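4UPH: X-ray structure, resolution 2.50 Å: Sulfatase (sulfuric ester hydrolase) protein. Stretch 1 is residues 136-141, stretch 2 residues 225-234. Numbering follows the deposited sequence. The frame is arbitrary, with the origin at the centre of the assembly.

Stretch 1 (136-141) PTLFGY
Stretch 2 225-234: FLAGEFIRWL

A short extended segment lies against one side of a helix, residues 225-234, which runs on beyond both ends of its stretch and keeps regular i to i+4 bonds, such as Trp 233 N to Glu 229 O at 3.1 Å. No hydrogen bond crosses the contact; packing alone buries 334 Å². As stretch 1 advances, the nearest helix residue moves back from Trp 233 to Leu 226: Thr 137 CA is 9.6 Å from Trp 233 CA, and Phe 139 CA is 6.4 Å from Leu 226 CA.

Pro 136 points its CB away and touches nothing here. Thr 137 (phi/psi -111/133, chi1 m) points toward the helix. Its CG2 sits 4.1 Å from the centroid of the five-membered ring of Trp 233, off-centre, and its OG1 comes 3.6 Å from Trp 233 CZ2. Leu 138, extended at -106/137 with chi1 t and chi2 p, stays out of reach.

Phe 139 is the centre of the contact. At -129/105, where the chain turns a corner, with chi1 m and chi2 84°, it reaches four helix residues, Leu 226, Glu 229, Phe 230 and Trp 233, spaced over about two turns of one side. Its CE2 reaches 3.6 Å from Glu 229 O and 3.5 Å from Phe 230 CA. Phe 230 (chi1 t, chi2 71°) turns its ring edge to one face of Phe 139, planes at 84° and centroids 5.5 Å apart, while its CB lies over that ring, 4.3 Å from the centroid. The edge of Phe 139 in turn meets the face of Trp 233 (chi1 t, chi2 85°), with CZ 3.5 Å from Trp 233 CG. Nearer the backbone, Phe 139 CB packs 3.9 Å from Leu 226 CD2.

Gly 140, at 111/-125, needs to be glycine: a CB would jam against the preceding carbonyl. Its CA lies 3.7 Å from Leu 226 CD1. Tyr 141, chi1 p, points its CB sideways and makes no contact.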

# COMPACT_ATOMS: atom_id res chain seq x y z
N PRO A 136 14.07 -25.74 -5.42
CA PRO A 136 12.59 -25.88 -5.44
C PRO A 136 12.07 -26.28 -6.81
O PRO A 136 12.38 -25.62 -7.80
CB PRO A 136 12.07 -24.52 -4.92
CG PRO A 136 13.19 -23.61 -5.07
CD PRO A 136 14.48 -24.36 -5.11
N THR A 137 11.41 -27.45 -6.87
CA THR A 137 10.93 -28.12 -8.08
C THR A 137 9.39 -28.10 -8.18
O THR A 137 8.70 -28.44 -7.21
CB THR A 137 11.50 -29.55 -8.10
OG1 THR A 137 12.91 -29.47 -7.92
CG2 THR A 137 11.18 -30.30 -9.36
N LEU A 138 8.89 -27.74 -9.37
CA LEU A 138 7.47 -27.62 -9.65
C LEU A 138 6.88 -28.76 -10.51
O LEU A 138 7.47 -29.17 -11.51
CB LEU A 138 7.19 -26.23 -10.31
CG LEU A 138 5.74 -25.87 -10.66
CD1 LEU A 138 4.86 -25.76 -9.42
CD2 LEU A 138 5.68 -24.61 -11.48
N PHE A 139 5.69 -29.23 -10.11
CA PHE A 139 4.85 -30.23 -10.76
C PHE A 139 3.48 -29.56 -10.86
O PHE A 139 2.83 -29.35 -9.84
CB PHE A 139 4.75 -31.51 -9.90
CG PHE A 139 6.08 -32.19 -9.67
CD1 PHE A 139 6.93 -31.76 -8.64
CD2 PHE A 139 6.50 -33.22 -10.50
CE1 PHE A 139 8.17 -32.36 -8.46
CE2 PHE A 139 7.74 -33.82 -10.31
CZ PHE A 139 8.56 -33.39 -9.28
N GLY A 140 3.12 -29.13 -12.07
CA GLY A 140 1.87 -28.43 -12.29
C GLY A 140 2.09 -26.98 -12.66
O GLY A 140 2.80 -26.69 -13.62
N TYR A 141 1.46 -26.06 -11.91
CA TYR A 141 1.47 -24.62 -12.24
C TYR A 141 1.46 -23.69 -11.04
O TYR A 141 1.06 -24.09 -9.95
CB TYR A 141 0.24 -24.30 -13.12
CG TYR A 141 -1.09 -24.62 -12.45
CD1 TYR A 141 -1.62 -25.90 -12.48
CD2 TYR A 141 -1.80 -23.63 -11.77
CE1 TYR A 141 -2.82 -26.21 -11.84
CE2 TYR A 141 -3.01 -23.92 -11.14
CZ TYR A 141 -3.52 -25.21 -11.18
OH TYR A 141 -4.72 -25.49 -10.57
N PHE A 225 -1.43 -38.55 -13.29
CA PHE A 225 -0.28 -38.22 -14.13
C PHE A 225 0.78 -37.45 -13.35
O PHE A 225 1.93 -37.91 -13.29
CB PHE A 225 -0.75 -37.45 -15.38
CG PHE A 225 0.33 -36.71 -16.16
CD1 PHE A 225 1.36 -37.41 -16.78
CD2 PHE A 225 0.29 -35.33 -16.29
CE1 PHE A 225 2.34 -36.72 -17.51
CE2 PHE A 225 1.27 -34.64 -17.01
CZ PHE A 225 2.29 -35.35 -17.62
N LEU A 226 0.39 -36.33 -12.70
CA LEU A 226 1.29 -35.48 -11.91
C LEU A 226 1.87 -36.17 -10.70
O LEU A 226 3.05 -35.95 -10.39
CB LEU A 226 0.57 -34.21 -11.46
CG LEU A 226 0.87 -32.88 -12.15
CD1 LEU A 226 0.58 -31.75 -11.19
CD2 LEU A 226 2.30 -32.76 -12.60
N ALA A 227 1.06 -36.98 -9.99
CA ALA A 227 1.50 -37.73 -8.82
C ALA A 227 2.58 -38.74 -9.23
O ALA A 227 3.62 -38.81 -8.56
CB ALA A 227 0.34 -38.44 -8.18
N GLY A 228 2.37 -39.44 -10.35
CA GLY A 228 3.34 -40.39 -10.92
C GLY A 228 4.66 -39.73 -11.26
O GLY A 228 5.73 -40.28 -10.96
N GLU A 229 4.58 -38.52 -11.86
CA GLU A 229 5.75 -37.71 -12.20
C GLU A 229 6.52 -37.30 -10.96
O GLU A 229 7.76 -37.37 -10.96
CB GLU A 229 5.36 -36.52 -13.09
CG GLU A 229 5.00 -36.91 -14.52
CD GLU A 229 6.07 -37.61 -15.34
OE1 GLU A 229 7.27 -37.30 -15.15
OE2 GLU A 229 5.70 -38.45 -16.19
N PHE A 230 5.79 -36.95 -9.88
CA PHE A 230 6.39 -36.60 -8.58
C PHE A 230 7.10 -37.81 -7.99
O PHE A 230 8.22 -37.67 -7.50
CB PHE A 230 5.35 -36.05 -7.58
CG PHE A 230 5.93 -35.90 -6.20
CD1 PHE A 230 6.87 -34.90 -5.92
CD2 PHE A 230 5.63 -36.82 -5.20
CE1 PHE A 230 7.46 -34.81 -4.65
CE2 PHE A 230 6.21 -36.72 -3.93
CZ PHE A 230 7.11 -35.70 -3.66
N ILE A 231 6.44 -38.98 -8.02
CA ILE A 231 6.96 -40.25 -7.50
C ILE A 231 8.27 -40.66 -8.22
O ILE A 231 9.24 -41.01 -7.54
CB ILE A 231 5.86 -41.36 -7.48
CG1 ILE A 231 4.71 -40.94 -6.51
CG2 ILE A 231 6.46 -42.71 -7.03
CD1 ILE A 231 3.34 -41.59 -6.72
N ARG A 232 8.32 -40.55 -9.57
CA ARG A 232 9.54 -40.86 -10.33
C ARG A 232 10.68 -39.92 -9.87
O ARG A 232 11.76 -40.40 -9.52
CB ARG A 232 9.31 -40.77 -11.86
CG ARG A 232 10.62 -40.87 -12.69
CD ARG A 232 10.43 -41.33 -14.12
NE ARG A 232 10.18 -40.24 -15.06
CZ ARG A 232 11.09 -39.71 -15.88
NH1 ARG A 232 12.36 -40.12 -15.83
NH2 ARG A 232 10.76 -38.75 -16.73
N TRP A 233 10.39 -38.60 -9.82
CA TRP A 233 11.35 -37.58 -9.37
C TRP A 233 11.83 -37.85 -7.94
O TRP A 233 13.03 -37.71 -7.67
CB TRP A 233 10.71 -36.19 -9.48
CG TRP A 233 11.57 -35.09 -8.95
CD1 TRP A 233 12.55 -34.43 -9.62
CD2 TRP A 233 11.50 -34.51 -7.64
NE1 TRP A 233 13.12 -33.47 -8.80
CE2 TRP A 233 12.49 -33.49 -7.58
CE3 TRP A 233 10.72 -34.76 -6.49
CZ2 TRP A 233 12.71 -32.71 -6.43
CZ3 TRP A 233 10.93 -33.98 -5.36
CH2 TRP A 233 11.90 -32.95 -5.34
N LEU A 234 10.89 -38.24 -7.04
CA LEU A 234 11.17 -38.57 -5.64
C LEU A 234 12.21 -39.69 -5.53
O LEU A 234 13.10 -39.60 -4.67
CB LEU A 234 9.85 -38.95 -4.92
CG LEU A 234 9.93 -39.44 -3.46
CD1 LEU A 234 10.50 -38.37 -2.50
CD2 LEU A 234 8.57 -39.94 -2.99